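Local coordinates for N-acetylneuraminate lyase (PDB 5ZKA), which is a lyase of the dihydrodipicolinate synthetase family, a group of enzymes built on the TIM barrel, and forms an assembly of two chains, at residues 21-26 with 45-50; 223-228 with 269-274; 131-136 with 165-170; 182-187 with 211-216. All blocks are in the same frame, centred on the assembly; numbering follows the deposited sequence.

Contact 1: residues 21-26 with 45-50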
# COMPACT_ATOMS: atom_id res chain seq x y z
N ILE A 21 4.50 0.58 19.59
CA ILE A 21 4.69 -0.73 18.97
C ILE A 21 4.19 -1.81 19.92
O ILE A 21 4.67 -1.92 21.05
CB ILE A 21 6.17 -0.96 18.63
CG1 ILE A 21 6.71 0.18 17.75
CG2 ILE A 21 6.37 -2.31 17.98
CD1 ILE A 21 6.07 0.25 16.39
N TYR A 22 3.22 -2.61 19.47
CA TYR A 22 2.64 -3.71 20.24
C TYR A 22 3.04 -5.05 19.62
O TYR A 22 2.81 -5.26 18.42
CB TYR A 22 1.11 -3.65 20.25
CG TYR A 22 0.49 -2.54 21.06
CD1 TYR A 22 0.66 -1.21 20.70
CD2 TYR A 22 -0.32 -2.83 22.16
CE1 TYR A 22 0.09 -0.19 21.43
CE2 TYR A 22 -0.91 -1.81 22.90
CZ TYR A 22 -0.71 -0.50 22.51
OH TYR A 22 -1.27 0.52 23.22
N SER A 23 3.57 -5.96 20.42
CA SER A 23 3.72 -7.34 19.95
C SER A 23 2.38 -8.05 20.05
O SER A 23 1.73 -8.01 21.10
CB SER A 23 4.75 -8.10 20.78
OG SER A 23 6.07 -7.72 20.41
N ALA A 24 1.98 -8.72 18.98
CA ALA A 24 0.88 -9.68 19.06
C ALA A 24 1.45 -10.91 19.73
O ALA A 24 2.21 -11.68 19.12
CB ALA A 24 0.31 -9.99 17.68
N LEU A 25 1.11 -11.06 21.01
CA LEU A 25 1.80 -12.00 21.87
C LEU A 25 1.61 -13.44 21.40
O LEU A 25 0.49 -13.91 21.23
CB LEU A 25 1.27 -11.83 23.30
CG LEU A 25 1.96 -12.67 24.37
CD1 LEU A 25 3.40 -12.19 24.53
CD2 LEU A 25 1.19 -12.56 25.68
N MET A 26 2.73 -14.13 21.19
CA MET A 26 2.66 -15.55 20.89
C MET A 26 2.53 -16.36 22.18
O MET A 26 2.97 -15.94 23.25
CB MET A 26 3.91 -16.00 20.14
CG MET A 26 4.12 -15.20 18.87
SD MET A 26 4.71 -16.22 17.52
CE MET A 26 3.38 -17.39 17.30
N ARG A 45 8.14 -11.71 29.24
CA ARG A 45 9.34 -11.03 29.75
C ARG A 45 10.27 -10.62 28.61
O ARG A 45 10.82 -9.52 28.62
CB ARG A 45 10.07 -11.92 30.75
CG ARG A 45 9.34 -12.09 32.08
CD ARG A 45 9.88 -11.16 33.19
NE ARG A 45 9.78 -9.74 32.83
CZ ARG A 45 8.68 -9.00 32.96
NH1 ARG A 45 7.56 -9.54 33.43
NH2 ARG A 45 8.69 -7.72 32.61
N TYR A 46 10.45 -11.49 27.61
CA TYR A 46 11.31 -11.14 26.48
C TYR A 46 10.78 -9.91 25.75
O TYR A 46 11.54 -8.99 25.42
CB TYR A 46 11.42 -12.33 25.52
CG TYR A 46 12.45 -12.16 24.44
CD1 TYR A 46 13.80 -12.35 24.71
CD2 TYR A 46 12.08 -11.86 23.14
CE1 TYR A 46 14.76 -12.20 23.71
CE2 TYR A 46 13.02 -11.71 22.14
CZ TYR A 46 14.36 -11.88 22.43
OH TYR A 46 15.29 -11.74 21.42
N ASN A 47 9.46 -9.86 25.49
CA ASN A 47 8.89 -8.71 24.79
C ASN A 47 9.07 -7.42 25.57
O ASN A 47 9.45 -6.38 25.01
CB ASN A 47 7.41 -8.96 24.51
CG ASN A 47 7.19 -9.70 23.23
OD1 ASN A 47 7.32 -9.13 22.15
ND2 ASN A 47 6.88 -10.99 23.33
N ILE A 48 8.79 -7.44 26.87
CA ILE A 48 8.86 -6.22 27.66
C ILE A 48 10.31 -5.81 27.89
O ILE A 48 10.67 -4.63 27.74
CB ILE A 48 8.11 -6.39 28.99
CG1 ILE A 48 6.62 -6.67 28.74
CG2 ILE A 48 8.30 -5.17 29.88
CD1 ILE A 48 5.88 -7.15 30.01
N ASP A 49 11.15 -6.76 28.29
CA ASP A 49 12.50 -6.43 28.76
C ASP A 49 13.52 -6.31 27.63
O ASP A 49 14.47 -5.53 27.76
CB ASP A 49 13.00 -7.47 29.76
CG ASP A 49 12.11 -7.61 30.99
OD1 ASP A 49 11.31 -6.69 31.28
OD2 ASP A 49 12.22 -8.64 31.68
N LYS A 50 13.37 -7.08 26.55
CA LYS A 50 14.38 -7.09 25.49
C LYS A 50 13.91 -6.45 24.20
O LYS A 50 14.67 -5.70 23.58
CB LYS A 50 14.84 -8.53 25.21
CG LYS A 50 15.47 -9.23 26.43
CD LYS A 50 16.64 -8.45 27.00
CE LYS A 50 17.11 -9.07 28.32
NZ LYS A 50 18.24 -8.31 28.95

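Contact 2: residues 223-228 with 269-274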
# COMPACT_ATOMS: atom_id res chain seq x y z
N TYR A 223 7.21 -8.48 15.93
CA TYR A 223 7.82 -7.67 16.97
C TYR A 223 8.21 -8.52 18.17
O TYR A 223 9.00 -8.05 19.00
CB TYR A 223 6.87 -6.53 17.36
CG TYR A 223 6.39 -5.73 16.16
CD1 TYR A 223 7.20 -5.56 15.04
CD2 TYR A 223 5.12 -5.18 16.12
CE1 TYR A 223 6.76 -4.84 13.92
CE2 TYR A 223 4.67 -4.47 15.01
CZ TYR A 223 5.49 -4.30 13.92
OH TYR A 223 5.03 -3.59 12.82
N ASN A 224 7.70 -9.76 18.26
CA ASN A 224 8.16 -10.69 19.30
C ASN A 224 9.67 -10.92 19.21
O ASN A 224 10.30 -11.22 20.23
CB ASN A 224 7.44 -12.04 19.16
CG ASN A 224 5.99 -12.00 19.65
OD1 ASN A 224 5.72 -12.11 20.84
ND2 ASN A 224 5.04 -11.86 18.71
N ILE A 225 10.25 -10.81 18.02
CA ILE A 225 11.68 -11.02 17.84
C ILE A 225 12.38 -9.85 17.16
O ILE A 225 13.63 -9.76 17.24
CB ILE A 225 11.94 -12.32 17.06
CG1 ILE A 225 11.20 -12.27 15.71
CG2 ILE A 225 11.49 -13.54 17.86
CD1 ILE A 225 11.65 -13.35 14.73
N ASN A 226 11.67 -8.96 16.46
CA ASN A 226 12.29 -7.87 15.72
C ASN A 226 11.78 -6.51 16.19
O ASN A 226 11.78 -5.54 15.42
CB ASN A 226 12.06 -8.05 14.22
CG ASN A 226 12.93 -7.12 13.38
OD1 ASN A 226 14.14 -6.98 13.63
ND2 ASN A 226 12.31 -6.47 12.39
N GLY A 227 11.36 -6.42 17.45
CA GLY A 227 10.77 -5.19 17.96
C GLY A 227 11.73 -4.01 18.05
O GLY A 227 11.30 -2.86 18.01
N ILE A 228 13.04 -4.28 18.20
CA ILE A 228 14.01 -3.19 18.25
C ILE A 228 13.99 -2.40 16.95
O ILE A 228 13.84 -1.17 16.95
CB ILE A 228 15.42 -3.73 18.56
CG1 ILE A 228 15.46 -4.36 19.95
CG2 ILE A 228 16.49 -2.61 18.46
CD1 ILE A 228 14.94 -3.46 21.04
N LYS A 269 8.63 -18.78 16.66
CA LYS A 269 8.83 -19.60 17.86
C LYS A 269 10.22 -20.22 17.87
O LYS A 269 10.85 -20.32 18.94
CB LYS A 269 7.75 -20.67 17.96
CG LYS A 269 6.39 -20.09 18.28
CD LYS A 269 5.43 -21.14 18.80
CE LYS A 269 4.08 -20.51 19.17
NZ LYS A 269 3.04 -21.53 19.46
N GLU A 270 10.73 -20.65 16.71
CA GLU A 270 12.06 -21.23 16.67
C GLU A 270 13.14 -20.20 17.00
O GLU A 270 14.10 -20.51 17.70
CB GLU A 270 12.33 -21.87 15.31
CG GLU A 270 13.68 -22.61 15.20
CD GLU A 270 13.78 -23.85 16.09
OE1 GLU A 270 12.75 -24.30 16.64
OE2 GLU A 270 14.90 -24.37 16.23
N ILE A 271 12.99 -18.97 16.49
CA ILE A 271 13.97 -17.93 16.80
C ILE A 271 13.91 -17.55 18.27
O ILE A 271 14.95 -17.28 18.90
CB ILE A 271 13.74 -16.72 15.88
CG1 ILE A 271 14.08 -17.10 14.44
CG2 ILE A 271 14.58 -15.53 16.33
CD1 ILE A 271 13.84 -16.00 13.41
N LEU A 272 12.71 -17.52 18.85
CA LEU A 272 12.61 -17.29 20.29
C LEU A 272 13.39 -18.35 21.05
O LEU A 272 14.09 -18.04 22.02
CB LEU A 272 11.14 -17.25 20.72
CG LEU A 272 10.39 -15.94 20.43
CD1 LEU A 272 8.87 -16.09 20.57
CD2 LEU A 272 10.89 -14.83 21.35
N LYS A 273 13.30 -19.61 20.62
CA LYS A 273 14.06 -20.65 21.30
C LYS A 273 15.56 -20.42 21.15
O LYS A 273 16.32 -20.59 22.11
CB LYS A 273 13.67 -22.04 20.79
CG LYS A 273 12.20 -22.37 21.01
CD LYS A 273 11.88 -23.81 20.65
CE LYS A 273 10.36 -23.99 20.49
NZ LYS A 273 10.04 -25.32 19.92
N LEU A 274 16.01 -19.99 19.96
CA LEU A 274 17.41 -19.64 19.79
C LEU A 274 17.81 -18.45 20.66
O LEU A 274 19.00 -18.29 20.96
CB LEU A 274 17.71 -19.32 18.31
CG LEU A 274 17.65 -20.48 17.31
CD1 LEU A 274 17.64 -19.95 15.89
CD2 LEU A 274 18.83 -21.43 17.51

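Contact 3: residues 131-136 with 165-170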
# COMPACT_ATOMS: atom_id res chain seq x y z
N GLU A 131 -25.34 -5.83 11.31
CA GLU A 131 -25.08 -6.86 12.30
C GLU A 131 -23.69 -6.70 12.90
O GLU A 131 -23.50 -6.89 14.11
CB GLU A 131 -25.27 -8.24 11.68
CG GLU A 131 -26.74 -8.46 11.33
CD GLU A 131 -27.00 -9.62 10.38
OE1 GLU A 131 -26.10 -9.97 9.59
OE2 GLU A 131 -28.13 -10.16 10.43
N ILE A 132 -22.70 -6.34 12.07
CA ILE A 132 -21.35 -6.08 12.57
C ILE A 132 -21.36 -4.93 13.56
O ILE A 132 -20.66 -4.96 14.59
CB ILE A 132 -20.42 -5.80 11.38
CG1 ILE A 132 -20.18 -7.08 10.58
CG2 ILE A 132 -19.13 -5.15 11.84
CD1 ILE A 132 -19.43 -6.88 9.27
N LYS A 133 -22.14 -3.89 13.27
CA LYS A 133 -22.23 -2.74 14.16
C LYS A 133 -22.83 -3.14 15.50
O LYS A 133 -22.34 -2.74 16.57
CB LYS A 133 -23.07 -1.63 13.50
CG LYS A 133 -23.12 -0.33 14.29
CD LYS A 133 -23.81 0.77 13.46
CE LYS A 133 -24.02 2.03 14.28
NZ LYS A 133 -25.06 2.91 13.67
N ASP A 134 -23.92 -3.91 15.46
CA ASP A 134 -24.55 -4.39 16.69
C ASP A 134 -23.57 -5.19 17.54
O ASP A 134 -23.57 -5.09 18.77
CB ASP A 134 -25.76 -5.25 16.31
CG ASP A 134 -26.63 -5.61 17.50
OD1 ASP A 134 -26.40 -5.10 18.61
OD2 ASP A 134 -27.56 -6.42 17.29
N TYR A 135 -22.73 -5.99 16.88
CA TYR A 135 -21.74 -6.80 17.58
C TYR A 135 -20.76 -5.92 18.34
O TYR A 135 -20.55 -6.11 19.54
CB TYR A 135 -21.05 -7.69 16.54
CG TYR A 135 -19.70 -8.30 16.83
CD1 TYR A 135 -18.52 -7.60 16.60
CD2 TYR A 135 -19.60 -9.64 17.21
CE1 TYR A 135 -17.28 -8.18 16.80
CE2 TYR A 135 -18.35 -10.24 17.40
CZ TYR A 135 -17.20 -9.50 17.20
OH TYR A 135 -15.97 -10.09 17.37
N TYR A 136 -20.20 -4.91 17.67
CA TYR A 136 -19.26 -4.02 18.33
C TYR A 136 -19.93 -3.24 19.45
O TYR A 136 -19.41 -3.14 20.57
CB TYR A 136 -18.63 -3.07 17.32
CG TYR A 136 -17.51 -3.73 16.55
CD1 TYR A 136 -16.37 -4.19 17.22
CD2 TYR A 136 -17.60 -3.93 15.18
CE1 TYR A 136 -15.33 -4.82 16.52
CE2 TYR A 136 -16.58 -4.55 14.48
CZ TYR A 136 -15.45 -4.99 15.16
OH TYR A 136 -14.43 -5.61 14.49
N PHE A 165 -16.74 2.74 8.65
CA PHE A 165 -15.89 3.12 9.78
C PHE A 165 -16.48 4.32 10.51
O PHE A 165 -16.47 4.37 11.75
CB PHE A 165 -14.47 3.44 9.31
CG PHE A 165 -13.58 2.24 9.17
CD1 PHE A 165 -13.21 1.48 10.28
CD2 PHE A 165 -13.11 1.86 7.92
CE1 PHE A 165 -12.39 0.37 10.14
CE2 PHE A 165 -12.28 0.75 7.77
CZ PHE A 165 -11.92 -0.00 8.90
N GLY A 166 -17.00 5.30 9.76
CA GLY A 166 -17.62 6.45 10.40
C GLY A 166 -18.77 6.09 11.31
O GLY A 166 -18.93 6.67 12.38
N GLU A 167 -19.60 5.12 10.89
CA GLU A 167 -20.71 4.69 11.74
C GLU A 167 -20.21 4.10 13.04
O GLU A 167 -20.71 4.43 14.13
CB GLU A 167 -21.59 3.69 10.99
CG GLU A 167 -22.49 4.31 9.92
CD GLU A 167 -23.58 3.35 9.47
OE1 GLU A 167 -24.31 2.83 10.33
OE2 GLU A 167 -23.68 3.10 8.25
N LEU A 168 -19.20 3.22 12.97
CA LEU A 168 -18.65 2.64 14.19
C LEU A 168 -18.00 3.71 15.06
O LEU A 168 -18.21 3.74 16.27
CB LEU A 168 -17.64 1.55 13.84
CG LEU A 168 -18.25 0.36 13.08
CD1 LEU A 168 -17.17 -0.61 12.64
CD2 LEU A 168 -19.31 -0.34 13.92
N PHE A 169 -17.24 4.62 14.44
CA PHE A 169 -16.52 5.63 15.21
C PHE A 169 -17.43 6.70 15.83
O PHE A 169 -16.91 7.53 16.59
CB PHE A 169 -15.46 6.30 14.34
CG PHE A 169 -14.22 5.48 14.15
CD1 PHE A 169 -13.69 4.74 15.19
CD2 PHE A 169 -13.56 5.47 12.93
CE1 PHE A 169 -12.53 4.00 15.02
CE2 PHE A 169 -12.41 4.73 12.73
CZ PHE A 169 -11.89 4.00 13.77
N GLU A 170 -18.74 6.71 15.55
CA GLU A 170 -19.61 7.61 16.31
C GLU A 170 -19.72 7.21 17.77
O GLU A 170 -20.03 8.05 18.62
CB GLU A 170 -21.01 7.67 15.68
CG GLU A 170 -21.01 7.69 14.18
CD GLU A 170 -22.38 7.90 13.56
OE1 GLU A 170 -22.44 8.30 12.38
OE2 GLU A 170 -23.40 7.67 14.26

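Contact 4: residues 182-187 with 211-216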
# COMPACT_ATOMS: atom_id res chain seq x y z
N GLY A 182 -3.97 -3.97 3.06
CA GLY A 182 -2.87 -3.27 2.43
C GLY A 182 -3.30 -2.14 1.51
O GLY A 182 -2.60 -1.83 0.53
N ASP A 183 -4.45 -1.53 1.80
CA ASP A 183 -5.03 -0.46 0.98
C ASP A 183 -4.62 0.88 1.59
O ASP A 183 -5.26 1.39 2.51
CB ASP A 183 -6.55 -0.62 0.91
CG ASP A 183 -7.22 0.44 0.05
OD1 ASP A 183 -6.55 1.41 -0.34
OD2 ASP A 183 -8.43 0.29 -0.24
N PHE A 184 -3.54 1.48 1.04
CA PHE A 184 -3.02 2.70 1.63
C PHE A 184 -3.78 3.95 1.19
O PHE A 184 -3.60 5.01 1.80
CB PHE A 184 -1.52 2.84 1.32
CG PHE A 184 -0.66 1.96 2.17
CD1 PHE A 184 -0.64 0.59 1.97
CD2 PHE A 184 0.11 2.49 3.19
CE1 PHE A 184 0.13 -0.24 2.79
CE2 PHE A 184 0.89 1.68 4.00
CZ PHE A 184 0.90 0.31 3.80
N TYR A 185 -4.66 3.86 0.19
CA TYR A 185 -5.59 4.96 -0.04
C TYR A 185 -6.63 4.99 1.07
O TYR A 185 -6.87 6.04 1.70
CB TYR A 185 -6.24 4.80 -1.41
CG TYR A 185 -7.30 5.84 -1.75
CD1 TYR A 185 -7.12 7.19 -1.45
CD2 TYR A 185 -8.47 5.46 -2.38
CE1 TYR A 185 -8.10 8.14 -1.77
CE2 TYR A 185 -9.46 6.40 -2.71
CZ TYR A 185 -9.27 7.74 -2.40
OH TYR A 185 -10.25 8.66 -2.72
N LEU A 186 -7.25 3.85 1.36
CA LEU A 186 -8.21 3.80 2.46
C LEU A 186 -7.54 4.19 3.78
O LEU A 186 -8.16 4.87 4.61
CB LEU A 186 -8.82 2.40 2.55
CG LEU A 186 -9.83 2.16 3.68
CD1 LEU A 186 -11.09 2.98 3.46
CD2 LEU A 186 -10.14 0.68 3.79
N LEU A 187 -6.28 3.78 3.99
CA LEU A 187 -5.59 4.14 5.23
C LEU A 187 -5.48 5.65 5.37
O LEU A 187 -5.75 6.21 6.43
CB LEU A 187 -4.20 3.49 5.28
CG LEU A 187 -3.32 3.86 6.49
CD1 LEU A 187 -4.03 3.59 7.82
CD2 LEU A 187 -1.95 3.15 6.44
N THR A 211 3.64 4.55 8.69
CA THR A 211 4.02 5.58 9.65
C THR A 211 3.89 6.99 9.06
O THR A 211 3.43 7.91 9.75
CB THR A 211 5.45 5.33 10.14
OG1 THR A 211 5.49 4.03 10.75
CG2 THR A 211 5.84 6.36 11.19
N VAL A 212 4.27 7.18 7.80
CA VAL A 212 4.20 8.53 7.26
C VAL A 212 2.79 8.95 6.88
O VAL A 212 2.55 10.14 6.62
CB VAL A 212 5.16 8.71 6.06
CG1 VAL A 212 6.60 8.33 6.46
CG2 VAL A 212 4.68 7.91 4.84
N LEU A 213 1.83 8.02 6.85
CA LEU A 213 0.41 8.35 6.77
C LEU A 213 -0.20 8.59 8.15
O LEU A 213 -1.42 8.72 8.26
CB LEU A 213 -0.37 7.23 6.07
CG LEU A 213 -0.12 7.11 4.56
CD1 LEU A 213 -0.95 5.99 3.97
CD2 LEU A 213 -0.46 8.43 3.84
N GLY A 214 0.61 8.64 9.20
CA GLY A 214 0.16 9.10 10.50
C GLY A 214 -0.46 8.06 11.41
O GLY A 214 -1.19 8.44 12.34
N VAL A 215 -0.19 6.76 11.21
CA VAL A 215 -0.70 5.78 12.18
C VAL A 215 -0.09 6.06 13.56
O VAL A 215 0.97 6.69 13.69
CB VAL A 215 -0.45 4.32 11.76
CG1 VAL A 215 -1.17 3.99 10.46
CG2 VAL A 215 1.04 4.05 11.63
N ASP A 216 -0.80 5.63 14.60
CA ASP A 216 -0.42 5.89 15.98
C ASP A 216 0.45 4.79 16.56
O ASP A 216 0.93 4.92 17.69
CB ASP A 216 -1.67 6.09 16.82
CG ASP A 216 -2.52 7.23 16.31
OD1 ASP A 216 -2.17 8.39 16.61
OD2 ASP A 216 -3.49 6.98 15.56

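Contact 1: residues 21-26 with 45-50
With OG opposite the carbonyl carbon (chi1 -77°), Ser23 sends its hydroxyl out of strand 20-24 toward helix 37-49, and Asn47 turns its carboxamide to meet it. Ser23 OG donates to Asn47 OD1 over 2.6 Å, a short bond. It is a bent approach, at 143° to the C=O bond, and the hydroxyl stands 37° above the carbonyl plane, missing the lone-pair directions. The other end of the same amide is held as well, because Asn47 ND2 gives bonds to Ile43 O, one turn back in its own helix, and to Asn224 OD1 of helix 223-237; with both ends engaged, the rotation of the amide is fixed. The two elements open the first beta-alpha-beta unit of the TIM barrel, in which helix 37-49 covers the outside of strand 20-24 before the chain returns along strand 55-58. Beside the amide nitrogen, Leu25 CD1 comes to 3.9 Å from Asn47 ND2, the two side chains lying at a slant. Leu40, Ile43 and Ile44 of helix 37-49 also touch the same leucine.

Contact 2: residues 223-228 with 269-274
The carboxamide of Asn224, the flat group nearest this contact, carries its amide atoms away from helix 264-274: ND2 donates to Ser221 O and Ala24 O, and OD1 is engaged by Asn47. What Asn224 offers Leu272 is its backbone, with Asn224 O lying 3.8 Å from Leu272 CD2. Helix 223-237 follows strand 217-220 and closes the circuit of the TIM barrel, whereas helix 264-274 belongs to the C-terminal helices added to the barrel in this family. Their short axes pass 9.8 Å apart at 63°, and the crossing is built round Ile225. In this residue CG1 takes the crowded position between the backbone N and the carbonyl carbon (chi1 56°), which turns both branches to helix 264-274. The CD1 branch meets Ile271 CD1 at 3.7 Å, the side chains lying nearly at right angles. The CG2 branch lies between Leu272 and Ile271: it rests at a slant against Leu272 CG, also at 3.7 Å, and is 4.0 Å from Ile271 CG2. Ile271 reaches on to His301 and Leu305 and Leu272 to Tyr46, which ties the added helices to one another and to helix 37-49. No hydrogen bond spans the two segments. Buried against the methyl group of Leu272 CD2, the carbonyl oxygen of Asn224 has no hydrogen-bonding partner in the model.

Contact 3: residues 131-136 with 165-170
Lys133 NZ and Glu167 OE1 make the one salt bridge of this contact, and at 3.4 Å it is weak as a hydrogen bond. The two side chains come together at about a right angle; Glu170 OE2, 5.1 Å from Lys133 NZ, adds a second negative group that may help to steady the ammonium. Helices 129-143 and 162-169 are neighbours in the outer layer of the TIM barrel, and strand 147-150 runs between them in the chain. They point much the same way, with 27° between their short axes at 10.6 Å. Behind the salt bridge the packing is apolar. With CG anti to the backbone N (chi1 -174°), Lys133 lays its extended chain past Leu168, the two running in opposite directions, and Leu168 CD2 sits 3.8 Å from Lys133 CG. Further in, Tyr136 and Leu168 both lean on Ile149 of strand 147-150, and Tyr136 OH bonds to Ala119 O. Tyr135 CD1 lies over the centre of one face of the Tyr136 ring, 3.9 Å above its plane, while Leu168 CD2 comes obliquely to that ring, 4.2 Å from Tyr136 CD2.

Contact 4: residues 182-187 with 211-216
Leu213 CD1 is the tight point of this contact, pressed into the first turn of helix 184-193, while the capped start of that helix lies on the looser side, where Gly182 is exposed and Asp183 partly so. Both pieces belong to the outer layer of the TIM barrel: one helix begins just after Asp183, and residues 211-216 form the turn that leaves helix 207-212 for strand 217-220. On the buried side, Leu213 CD1 comes at the edge of the Phe184 ring, near its plane, 3.7 Å from Phe184 CD2. The same methyl lies 3.6 Å from Phe184 O and 3.9 Å from Leu187 CD2, so three atoms of helix 184-193 crowd one side of it. Leu187, with CG anti to the backbone N (chi1 176°), reaches across to residues 211-216 and spreads its two methyls there; its CD1 meets Val215 CG1 at 3.9 Å, the two side chains nearly perpendicular. An aromatic side chain of the other chain in the assembly meets the ring of Phe184, and an apolar one packs on Leu213, so this corner borders the subunit interface. On the looser side Asp183 makes no contact with residues 211-216 and serves as N-cap. Its OD1 accepts a nearly straight bond (176°) from Leu186 N at 3.1 Å, the donor standing above the carboxylate plane, and a weak, strongly bent one from Tyr185 N. Within 211-216 the turn into Gly214 is closed by Gly214 N, which donates to Thr211 O at 3.0 Å.

Overall arrangement
Contacts 1 and 2 adjoin, their centres about 9 Å apart, and one asparagine of contact 2 ties the two together. Contact 1 joins a barrel strand to its covering helix through a buried side-chain hydrogen bond, whereas contact 2 sets an added C-terminal helix on the barrel mainly with apolar branches. Contact 3 lies on the opposite side of the chain's centre, about 30 Å from contact 1 between centres. Being partly buried, it pairs leucine packing with a long salt bridge on its outer side. Contact 4 is buried and apolar like contact 2, but the other subunit packs on several of its residues.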